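Local coordinates for protein probable M18 family aminopeptidase 1 (Thermotoga maritima, PDB 2GLF) that probably acts as a zinc-dependent aminopeptidase of the M18 family, removing amino-terminal residues from peptides with the help of bound metal ions, at residues K38-I43 with K71-F76; M60-Y65 with R298-M303; L258-S263 with S445-L450; E22-M27 with S431-L436. One frame throughout, in Å; residues are numbered along the deposited sequence.

Contact 1 of 4, residues K38-I43 with K71-F76; sequences KEIKRI and KAIAAF
Ile73 presents both branches of its side chain to the helix that carries Ile40 and Lys41. The contact is apolar: CG2 of Ile73 lies 4.3 Å from CG2 of Ile40, branch methyl to branch methyl, while CD1 of Ile73 sits 4.3 Å from CA of Lys41 and equally far from its CB. Ile73 reaches the helix backbone because CG1 stands anti to its own backbone N (chi1 -175°) and the chain stays extended to CD1. A beta-branched residue suits a strand and gives it two methyl-bearing arms to spread over a helix.

Helix 33-45 here covers one face of the mixed central sheet of this zinc-exopeptidase-type domain, beside strand 73-77. The side chain of Ile40 is about 10 Å from that of His92, a metal ligand, and it also meets Phe26, Leu258 and Phe274.

Charged groups are kept off this apolar seam. Lys41 offers only CA and CB; its chain, extended as far as CE, carries NZ away to a salt bridge with Asp45. On the helix itself Glu39 OE2 forms a salt bridge with Arg42 NH1, and Glu39 OE1 is joined by Lys29 and, at long range, Lys38.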
# COMPACT_ATOMS: atom_id res chain seq x y z
N LYS A 38 -29.04 34.26 -32.32
CA LYS A 38 -29.01 35.24 -33.41
C LYS A 38 -29.26 34.60 -34.76
O LYS A 38 -30.01 35.12 -35.59
CB LYS A 38 -27.66 35.96 -33.44
CG LYS A 38 -27.47 36.81 -34.69
CD LYS A 38 -26.03 37.23 -34.89
CE LYS A 38 -25.82 37.77 -36.30
NZ LYS A 38 -26.20 36.77 -37.35
N GLU A 39 -28.62 33.45 -34.99
CA GLU A 39 -28.76 32.75 -36.25
C GLU A 39 -30.15 32.14 -36.40
O GLU A 39 -30.70 32.08 -37.50
CB GLU A 39 -27.68 31.67 -36.34
CG GLU A 39 -27.49 31.06 -37.71
CD GLU A 39 -27.52 32.10 -38.82
OE1 GLU A 39 -27.11 33.25 -38.58
OE2 GLU A 39 -27.95 31.74 -39.94
N ILE A 40 -30.73 31.69 -35.29
CA ILE A 40 -32.07 31.10 -35.31
C ILE A 40 -33.13 32.17 -35.52
O ILE A 40 -34.11 31.96 -36.23
CB ILE A 40 -32.35 30.33 -33.99
CG1 ILE A 40 -31.36 29.18 -33.85
CG2 ILE A 40 -33.77 29.76 -33.99
CD1 ILE A 40 -31.47 28.43 -32.54
N LYS A 41 -32.93 33.33 -34.90
CA LYS A 41 -33.88 34.42 -35.05
C LYS A 41 -33.90 34.85 -36.51
O LYS A 41 -34.96 34.97 -37.10
CB LYS A 41 -33.50 35.60 -34.16
CG LYS A 41 -34.51 36.75 -34.22
CD LYS A 41 -34.12 37.91 -33.30
CE LYS A 41 -35.17 39.02 -33.34
NZ LYS A 41 -35.33 39.61 -34.70
N ARG A 42 -32.72 35.08 -37.08
CA ARG A 42 -32.60 35.48 -38.48
C ARG A 42 -33.39 34.53 -39.36
O ARG A 42 -34.21 34.96 -40.17
CB ARG A 42 -31.13 35.48 -38.91
CG ARG A 42 -30.93 35.43 -40.42
CD ARG A 42 -29.49 35.22 -40.78
NE ARG A 42 -29.36 34.45 -42.02
CZ ARG A 42 -29.65 33.16 -42.12
NH1 ARG A 42 -30.09 32.49 -41.06
NH2 ARG A 42 -29.52 32.53 -43.28
N ILE A 43 -33.13 33.24 -39.22
CA ILE A 43 -33.83 32.21 -39.99
C ILE A 43 -35.33 32.36 -39.78
O ILE A 43 -36.12 32.22 -40.71
CB ILE A 43 -33.40 30.80 -39.53
CG1 ILE A 43 -31.97 30.52 -40.00
CG2 ILE A 43 -34.38 29.75 -40.04
CD1 ILE A 43 -31.41 29.22 -39.50
N LYS A 71 -30.20 34.43 -25.19
CA LYS A 71 -29.57 33.14 -24.94
C LYS A 71 -30.57 31.99 -25.05
O LYS A 71 -30.19 30.83 -25.03
CB LYS A 71 -28.93 33.13 -23.55
CG LYS A 71 -27.84 34.16 -23.36
CD LYS A 71 -27.30 34.13 -21.95
CE LYS A 71 -26.19 35.13 -21.76
NZ LYS A 71 -25.62 35.11 -20.38
N ALA A 72 -31.84 32.32 -25.15
CA ALA A 72 -32.87 31.30 -25.27
C ALA A 72 -33.93 31.81 -26.23
O ALA A 72 -34.12 33.02 -26.36
CB ALA A 72 -33.47 31.00 -23.92
N ILE A 73 -34.62 30.91 -26.91
CA ILE A 73 -35.64 31.35 -27.84
C ILE A 73 -36.63 30.24 -28.16
O ILE A 73 -36.26 29.14 -28.55
CB ILE A 73 -34.98 31.87 -29.13
CG1 ILE A 73 -36.03 32.46 -30.07
CG2 ILE A 73 -34.20 30.75 -29.81
CD1 ILE A 73 -35.45 33.05 -31.34
N ALA A 74 -37.91 30.55 -27.97
CA ALA A 74 -38.97 29.60 -28.24
C ALA A 74 -39.73 30.06 -29.49
O ALA A 74 -40.06 31.23 -29.63
CB ALA A 74 -39.91 29.52 -27.04
N ALA A 75 -39.98 29.12 -30.39
CA ALA A 75 -40.70 29.45 -31.62
C ALA A 75 -41.93 28.57 -31.75
O ALA A 75 -41.83 27.35 -31.67
CB ALA A 75 -39.79 29.25 -32.82
N PHE A 76 -43.08 29.19 -31.96
CA PHE A 76 -44.31 28.43 -32.11
C PHE A 76 -44.97 28.67 -33.46
O PHE A 76 -44.62 29.59 -34.20
CB PHE A 76 -45.32 28.78 -31.02
CG PHE A 76 -44.78 28.68 -29.63
CD1 PHE A 76 -44.34 29.82 -28.96
CD2 PHE A 76 -44.70 27.44 -28.98
CE1 PHE A 76 -43.82 29.73 -27.67
CE2 PHE A 76 -44.19 27.34 -27.69
CZ PHE A 76 -43.75 28.48 -27.03

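Contact 2 of 4, residues M60-Y65 with R298-M303; sequences MNMTVY and RQILKM
Met62 and Met303, both present as selenomethionine, meet across the contact from the loop leading into strand 64-67 and from helix 292-303. The two side chains cross obliquely: the terminal methyl CE of Met62 meets SE of Met303 at 3.5 Å and its CE at 4.1 Å. Each leaves its backbone with CG anti to the carbonyl carbon, and each then bends at its last torsion (chi3 76° in Met62, 102° in Met303): the bend in Met62 brings its methyl over, while that in Met303 turns its methyl aside and presents SE. Ile300 stands one turn earlier on the same side of the helix. Its branch methyl CG2 lies 4.4 Å from SE of Met62, so that Met62 is met by Met303 at its methyl and by Ile300 at its selenium.

The contact fastens helix 292-303 to the edge region of the mixed central sheet, where Met62 pairs through its backbone with Val78 and Val64 with Phe76. Leu52 and Phe55 also touch the side chain of Met62, and Ile300 packs on Phe76 and Leu82. Other sides of the helix face a neighbouring subunit: Arg298 forms a salt bridge with Asp314 of that chain, and Lys302 one with its Asp308.

Long unbranched side chains suit a junction between a loop and a helix, since their torsions can adapt to an irregular surface. With only methyl, methylene and selenium atoms meeting, the contact rests on dispersion and the exclusion of water, and has little directional preference.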
# COMPACT_ATOMS: atom_id res chain seq x y z
N MSE A 60 -55.55 32.11 -33.29
CA MSE A 60 -55.69 30.74 -33.77
C MSE A 60 -54.64 30.40 -34.80
O MSE A 60 -54.43 29.23 -35.10
CB MSE A 60 -57.09 30.54 -34.35
CG MSE A 60 -57.93 29.53 -33.59
SE MSE A 60 -57.81 29.72 -31.67
CE MSE A 60 -58.33 31.58 -31.50
N ASN A 61 -53.99 31.42 -35.34
CA ASN A 61 -52.95 31.18 -36.33
C ASN A 61 -51.79 32.14 -36.13
O ASN A 61 -51.81 33.26 -36.62
CB ASN A 61 -53.51 31.32 -37.74
CG ASN A 61 -52.48 30.97 -38.80
OD1 ASN A 61 -51.53 31.71 -39.03
ND2 ASN A 61 -52.66 29.81 -39.43
N MSE A 62 -50.78 31.67 -35.40
CA MSE A 62 -49.60 32.48 -35.11
C MSE A 62 -48.34 31.73 -35.50
O MSE A 62 -48.26 30.51 -35.38
CB MSE A 62 -49.52 32.81 -33.62
CG MSE A 62 -50.75 33.48 -33.02
SE MSE A 62 -50.64 33.68 -31.07
CE MSE A 62 -49.42 35.16 -31.00
N THR A 63 -47.35 32.48 -35.97
CA THR A 63 -46.04 31.94 -36.33
C THR A 63 -45.11 32.88 -35.58
O THR A 63 -44.42 33.72 -36.16
CB THR A 63 -45.80 32.02 -37.85
OG1 THR A 63 -45.93 33.38 -38.28
CG2 THR A 63 -46.81 31.17 -38.59
N VAL A 64 -45.11 32.72 -34.26
CA VAL A 64 -44.34 33.57 -33.37
C VAL A 64 -43.12 32.95 -32.73
O VAL A 64 -42.87 31.76 -32.85
CB VAL A 64 -45.23 34.07 -32.23
CG1 VAL A 64 -46.37 34.91 -32.79
CG2 VAL A 64 -45.77 32.88 -31.45
N TYR A 65 -42.37 33.79 -32.02
CA TYR A 65 -41.19 33.34 -31.31
C TYR A 65 -40.84 34.35 -30.23
O TYR A 65 -41.04 35.55 -30.40
CB TYR A 65 -40.00 33.16 -32.27
CG TYR A 65 -39.44 34.44 -32.84
CD1 TYR A 65 -38.78 35.37 -32.04
CD2 TYR A 65 -39.57 34.73 -34.21
CE1 TYR A 65 -38.26 36.56 -32.57
CE2 TYR A 65 -39.06 35.91 -34.75
CZ TYR A 65 -38.41 36.82 -33.93
OH TYR A 65 -37.95 38.01 -34.46
N ARG A 298 -48.45 31.02 -21.48
CA ARG A 298 -49.50 31.83 -20.88
C ARG A 298 -49.81 33.04 -21.76
O ARG A 298 -50.97 33.41 -21.94
CB ARG A 298 -49.10 32.29 -19.47
CG ARG A 298 -49.40 31.28 -18.38
CD ARG A 298 -49.27 31.92 -17.00
NE ARG A 298 -47.88 32.20 -16.65
CZ ARG A 298 -47.04 31.31 -16.14
NH1 ARG A 298 -47.45 30.07 -15.90
NH2 ARG A 298 -45.79 31.65 -15.86
N GLN A 299 -48.77 33.67 -22.30
CA GLN A 299 -48.95 34.83 -23.16
C GLN A 299 -49.86 34.45 -24.32
O GLN A 299 -50.80 35.17 -24.65
CB GLN A 299 -47.61 35.32 -23.69
CG GLN A 299 -47.71 36.59 -24.52
CD GLN A 299 -48.33 37.74 -23.75
OE1 GLN A 299 -47.87 38.11 -22.67
NE2 GLN A 299 -49.40 38.31 -24.30
N ILE A 300 -49.58 33.30 -24.91
CA ILE A 300 -50.36 32.80 -26.04
C ILE A 300 -51.79 32.47 -25.59
O ILE A 300 -52.75 32.71 -26.34
CB ILE A 300 -49.69 31.55 -26.66
CG1 ILE A 300 -48.37 31.96 -27.33
CG2 ILE A 300 -50.64 30.87 -27.67
CD1 ILE A 300 -47.59 30.80 -27.89
N LEU A 301 -51.93 31.93 -24.39
CA LEU A 301 -53.24 31.58 -23.86
C LEU A 301 -54.12 32.81 -23.64
O LEU A 301 -55.30 32.81 -24.00
CB LEU A 301 -53.10 30.80 -22.55
CG LEU A 301 -52.71 29.33 -22.71
CD1 LEU A 301 -52.56 28.69 -21.33
CD2 LEU A 301 -53.77 28.59 -23.52
N LYS A 302 -53.55 33.86 -23.05
CA LYS A 302 -54.29 35.09 -22.80
C LYS A 302 -54.75 35.65 -24.13
O LYS A 302 -55.89 36.12 -24.26
CB LYS A 302 -53.41 36.12 -22.10
CG LYS A 302 -52.94 35.69 -20.74
CD LYS A 302 -54.11 35.41 -19.80
CE LYS A 302 -54.86 36.68 -19.47
NZ LYS A 302 -55.95 36.43 -18.49
N MSE A 303 -53.87 35.58 -25.12
CA MSE A 303 -54.18 36.07 -26.45
C MSE A 303 -55.35 35.31 -27.07
O MSE A 303 -56.05 35.83 -27.94
CB MSE A 303 -52.96 35.97 -27.35
CG MSE A 303 -51.80 36.82 -26.86
SE MSE A 303 -50.30 36.79 -28.07
CE MSE A 303 -50.54 38.51 -28.95

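Contact 3 of 4, residues L258-S263 with S445-L450; sequences LRALLS and SLMEKL
Met447, near the end of the C-terminal helix 433-449, packs on Ala260 and Leu261 of helix 248-263 in a helix-helix contact against the central sheet. The axes of the segments 258-263 and 445-449 approach to 9.7 Å and cross at -41°. Met447, built as selenomethionine, spans this gap almost alone. Its SE rests over the backbone of the opposing helix, 3.9 Å from N of Leu261, and is 4.0 Å from CB of Ala260. Alanine suits that place because its single methyl lets the selenium come close to the helix surface.

Beyond SE the chain bends (chi3 119°), taking CE to CD1 of Leu261 at 4.1 Å. Although the CB of Leu261 points away from the C-terminal helix, CG anti to the backbone N (chi1 175°), together with the turn at chi2, brings CD1 rather than CD2 back toward CE of Met447. Both side chains also touch Ile270 and Val272, so the pair fills the angle between the two helices and strand 270-275.

Glu448 OE1 accepts a hydrogen bond from the backbone N of Asn265, just past the end of helix 248-263, and Ser263 OG is hydrogen-bonded to Tyr440 OH. The chemistry is therefore divided: buried apolar side chains fill the space where the helices approach, while the directional bond from Asn265 to Glu448 ties the chain leaving one helix to the side of the other.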
# COMPACT_ATOMS: atom_id res chain seq x y z
N LEU A 258 -35.36 22.96 -35.91
CA LEU A 258 -35.67 24.24 -36.53
C LEU A 258 -36.16 23.97 -37.95
O LEU A 258 -37.20 24.49 -38.37
CB LEU A 258 -34.41 25.11 -36.59
CG LEU A 258 -34.58 26.63 -36.59
CD1 LEU A 258 -33.40 27.24 -37.32
CD2 LEU A 258 -35.88 27.05 -37.26
N ARG A 259 -35.41 23.16 -38.69
CA ARG A 259 -35.77 22.84 -40.06
C ARG A 259 -37.10 22.09 -40.14
O ARG A 259 -37.85 22.26 -41.10
CB ARG A 259 -34.66 22.03 -40.74
CG ARG A 259 -33.39 22.84 -41.01
CD ARG A 259 -33.64 23.94 -42.04
NE ARG A 259 -34.00 23.36 -43.32
CZ ARG A 259 -33.14 22.70 -44.10
NH1 ARG A 259 -31.88 22.55 -43.72
NH2 ARG A 259 -33.56 22.15 -45.23
N ALA A 260 -37.38 21.26 -39.14
CA ALA A 260 -38.63 20.51 -39.12
C ALA A 260 -39.77 21.49 -38.87
O ALA A 260 -40.77 21.49 -39.59
CB ALA A 260 -38.59 19.47 -38.02
N LEU A 261 -39.61 22.34 -37.87
CA LEU A 261 -40.62 23.34 -37.52
C LEU A 261 -41.02 24.13 -38.74
O LEU A 261 -42.20 24.34 -39.00
CB LEU A 261 -40.08 24.32 -36.47
CG LEU A 261 -41.03 25.48 -36.11
CD1 LEU A 261 -42.24 24.91 -35.39
CD2 LEU A 261 -40.34 26.50 -35.22
N LEU A 262 -40.02 24.57 -39.50
CA LEU A 262 -40.25 25.37 -40.70
C LEU A 262 -40.92 24.68 -41.88
O LEU A 262 -41.60 25.34 -42.67
CB LEU A 262 -38.93 25.98 -41.17
CG LEU A 262 -38.19 26.88 -40.18
CD1 LEU A 262 -37.03 27.56 -40.88
CD2 LEU A 262 -39.14 27.92 -39.61
N SER A 263 -40.75 23.36 -42.01
CA SER A 263 -41.33 22.68 -43.16
C SER A 263 -42.45 21.70 -42.83
O SER A 263 -42.90 20.95 -43.68
CB SER A 263 -40.24 21.95 -43.94
OG SER A 263 -39.71 20.89 -43.17
N SER A 445 -42.14 14.55 -38.90
CA SER A 445 -43.27 13.65 -38.92
C SER A 445 -43.85 13.41 -37.53
O SER A 445 -44.96 12.91 -37.39
CB SER A 445 -42.88 12.33 -39.58
OG SER A 445 -41.72 11.79 -38.99
N LEU A 446 -43.10 13.77 -36.49
CA LEU A 446 -43.60 13.59 -35.13
C LEU A 446 -44.43 14.80 -34.73
O LEU A 446 -45.38 14.67 -33.95
CB LEU A 446 -42.45 13.41 -34.14
CG LEU A 446 -41.93 11.98 -33.97
CD1 LEU A 446 -40.73 12.00 -33.05
CD2 LEU A 446 -43.03 11.08 -33.41
N MSE A 447 -44.08 15.97 -35.26
CA MSE A 447 -44.83 17.18 -34.96
C MSE A 447 -46.14 17.11 -35.73
O MSE A 447 -47.18 17.58 -35.26
CB MSE A 447 -44.06 18.42 -35.41
CG MSE A 447 -42.69 18.56 -34.79
SE MSE A 447 -41.72 20.05 -35.57
CE MSE A 447 -41.49 21.13 -33.98
N GLU A 448 -46.07 16.52 -36.92
CA GLU A 448 -47.21 16.38 -37.81
C GLU A 448 -48.22 15.31 -37.42
O GLU A 448 -49.43 15.52 -37.53
CB GLU A 448 -46.74 16.07 -39.23
CG GLU A 448 -46.15 17.25 -40.00
CD GLU A 448 -45.61 16.84 -41.37
OE1 GLU A 448 -45.27 17.75 -42.17
OE2 GLU A 448 -45.52 15.62 -41.65
N LYS A 449 -47.73 14.16 -36.95
CA LYS A 449 -48.62 13.06 -36.63
C LYS A 449 -48.91 12.74 -35.16
O LYS A 449 -49.80 11.95 -34.88
CB LYS A 449 -48.11 11.79 -37.33
CG LYS A 449 -47.73 11.98 -38.80
CD LYS A 449 -48.90 11.73 -39.75
CE LYS A 449 -49.96 12.81 -39.68
NZ LYS A 449 -49.52 14.11 -40.26
N LEU A 450 -48.18 13.33 -34.21
CA LEU A 450 -48.48 13.03 -32.81
C LEU A 450 -49.75 13.72 -32.35
O LEU A 450 -50.61 13.04 -31.73
CB LEU A 450 -47.32 13.41 -31.87
CG LEU A 450 -46.28 12.31 -31.57
CD1 LEU A 450 -45.56 12.64 -30.28
CD2 LEU A 450 -46.96 10.96 -31.44
OXT LEU A 450 -49.88 14.93 -32.61

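Contact 4 of 4, residues E22-M27 with S431-L436; sequences EYMEFM and SSKADL
Leu436 lies over one face of the Tyr23 ring in a CH-pi contact, its CG 4.3 Å from the ring centroid and 21° off the normal. Leu436 CD1 lies over the root of the ring, 3.7 Å from Tyr23 CB, and Leu436 CD2 farther along, 4.2 Å from Tyr23 CD1. Leucine suits a flat aromatic face, which it can cover with three carbons. The methyl CE of Met24, a selenomethionine, touches CE of Lys433 at 4.1 Å, the chains crossing at about a right angle.

Further out, Tyr23 OH is hydrogen-bonded to Gln248, and the extended chain of Lys433 carries NZ to salt bridges with Glu235 and Glu17. Ser432 is the N-cap of helix 433-449, its OG accepting weak bonds from the backbone N of Ala434 and Asp435. The contact joins helix 13-29 to the start of the C-terminal helix, with the side chain of Tyr23 about 12 Å from a bound manganese ion.

With an alanine in place of Tyr23, Leu436 would probably lose the face it covers and Gln248 its hydroxyl partner. Tyrosine and lysine thus both give carbon to the interface and send their polar ends beyond it.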
# COMPACT_ATOMS: atom_id res chain seq x y z
N GLU A 22 -26.26 22.36 -45.59
CA GLU A 22 -27.04 23.41 -44.96
C GLU A 22 -26.78 23.44 -43.45
O GLU A 22 -26.70 24.52 -42.84
CB GLU A 22 -28.52 23.19 -45.26
CG GLU A 22 -28.86 23.36 -46.73
CD GLU A 22 -30.15 22.65 -47.13
OE1 GLU A 22 -30.57 22.83 -48.29
OE2 GLU A 22 -30.72 21.92 -46.30
N TYR A 23 -26.63 22.26 -42.87
CA TYR A 23 -26.38 22.12 -41.44
C TYR A 23 -25.02 22.71 -41.09
O TYR A 23 -24.89 23.48 -40.14
CB TYR A 23 -26.42 20.63 -41.05
CG TYR A 23 -25.89 20.31 -39.66
CD1 TYR A 23 -26.54 20.77 -38.51
CD2 TYR A 23 -24.73 19.54 -39.50
CE1 TYR A 23 -26.03 20.48 -37.24
CE2 TYR A 23 -24.22 19.26 -38.23
CZ TYR A 23 -24.88 19.73 -37.11
OH TYR A 23 -24.37 19.45 -35.86
N MSE A 24 -24.00 22.35 -41.86
CA MSE A 24 -22.65 22.85 -41.62
C MSE A 24 -22.52 24.37 -41.70
O MSE A 24 -21.73 24.96 -40.97
CB MSE A 24 -21.67 22.16 -42.57
CG MSE A 24 -21.52 20.67 -42.28
SE MSE A 24 -20.11 19.77 -43.27
CE MSE A 24 -21.20 18.90 -44.63
N GLU A 25 -23.28 25.01 -42.59
CA GLU A 25 -23.23 26.47 -42.69
C GLU A 25 -23.69 27.06 -41.36
O GLU A 25 -23.00 27.87 -40.75
CB GLU A 25 -24.15 26.96 -43.82
CG GLU A 25 -23.67 26.61 -45.21
CD GLU A 25 -22.36 27.29 -45.57
OE1 GLU A 25 -21.80 26.98 -46.65
OE2 GLU A 25 -21.88 28.13 -44.78
N PHE A 26 -24.86 26.62 -40.91
CA PHE A 26 -25.43 27.06 -39.65
C PHE A 26 -24.40 26.86 -38.54
O PHE A 26 -24.15 27.76 -37.74
CB PHE A 26 -26.67 26.23 -39.33
CG PHE A 26 -27.33 26.58 -38.02
CD1 PHE A 26 -27.93 27.81 -37.83
CD2 PHE A 26 -27.36 25.65 -36.99
CE1 PHE A 26 -28.56 28.12 -36.63
CE2 PHE A 26 -27.99 25.94 -35.78
CZ PHE A 26 -28.60 27.18 -35.60
N MSE A 27 -23.79 25.68 -38.52
CA MSE A 27 -22.80 25.31 -37.52
C MSE A 27 -21.57 26.21 -37.47
O MSE A 27 -21.00 26.44 -36.40
CB MSE A 27 -22.38 23.85 -37.73
CG MSE A 27 -22.31 23.04 -36.44
SE MSE A 27 -23.90 23.20 -35.31
CE MSE A 27 -25.23 23.33 -36.69
N SER A 431 -20.69 13.05 -36.05
CA SER A 431 -22.06 12.58 -36.24
C SER A 431 -22.17 12.09 -37.68
O SER A 431 -21.32 12.37 -38.50
CB SER A 431 -23.06 13.71 -36.02
OG SER A 431 -22.94 14.69 -37.03
N SER A 432 -23.23 11.34 -37.97
CA SER A 432 -23.46 10.81 -39.31
C SER A 432 -24.35 11.75 -40.13
O SER A 432 -25.30 12.33 -39.61
CB SER A 432 -24.13 9.44 -39.21
OG SER A 432 -24.63 9.02 -40.46
N LYS A 433 -24.03 11.93 -41.41
CA LYS A 433 -24.84 12.78 -42.28
C LYS A 433 -26.22 12.15 -42.44
O LYS A 433 -27.23 12.84 -42.47
CB LYS A 433 -24.21 12.93 -43.67
CG LYS A 433 -23.02 13.84 -43.72
CD LYS A 433 -22.43 13.87 -45.11
CE LYS A 433 -21.22 14.79 -45.16
NZ LYS A 433 -20.65 14.84 -46.54
N ALA A 434 -26.24 10.82 -42.54
CA ALA A 434 -27.50 10.09 -42.69
C ALA A 434 -28.39 10.27 -41.46
O ALA A 434 -29.60 10.46 -41.58
CB ALA A 434 -27.22 8.60 -42.93
N ASP A 435 -27.80 10.22 -40.27
CA ASP A 435 -28.58 10.39 -39.05
C ASP A 435 -29.07 11.83 -38.93
O ASP A 435 -30.22 12.08 -38.54
CB ASP A 435 -27.77 9.99 -37.81
CG ASP A 435 -27.49 8.49 -37.74
OD1 ASP A 435 -28.32 7.69 -38.23
OD2 ASP A 435 -26.44 8.11 -37.19
N LEU A 436 -28.20 12.77 -39.26
CA LEU A 436 -28.55 14.18 -39.20
C LEU A 436 -29.88 14.39 -39.92
O LEU A 436 -30.83 14.96 -39.37
CB LEU A 436 -27.45 15.00 -39.87
CG LEU A 436 -27.39 16.53 -39.80
CD1 LEU A 436 -27.41 17.09 -41.21
CD2 LEU A 436 -28.52 17.10 -38.96

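In the fold
Contacts 1, 2 and 3 pack beside the mixed central sheet of what is probably the catalytic domain; contact 4 lies beyond them, by the small antiparallel sheet. Contacts 1 and 2 lie 16 Å apart between centres and share neighbouring strands, 73-77 and 64-67. Contact 3 is also 16 Å from contact 1, where Leu258, Leu261 and Leu262 meet Ile40, Ile43 and Ala75. Contacts 3 and 4 use opposite ends of helix 433-449 and are linked by the Arg259-Glu22 salt bridge. Along the chain, contact 4 spans contacts 1 and 2, while contact 2 interleaves with 1 and 3, and 3 with 4, so helices distant in sequence pack together beside the sheet whose strand 87-92 bears the metal ligand His92.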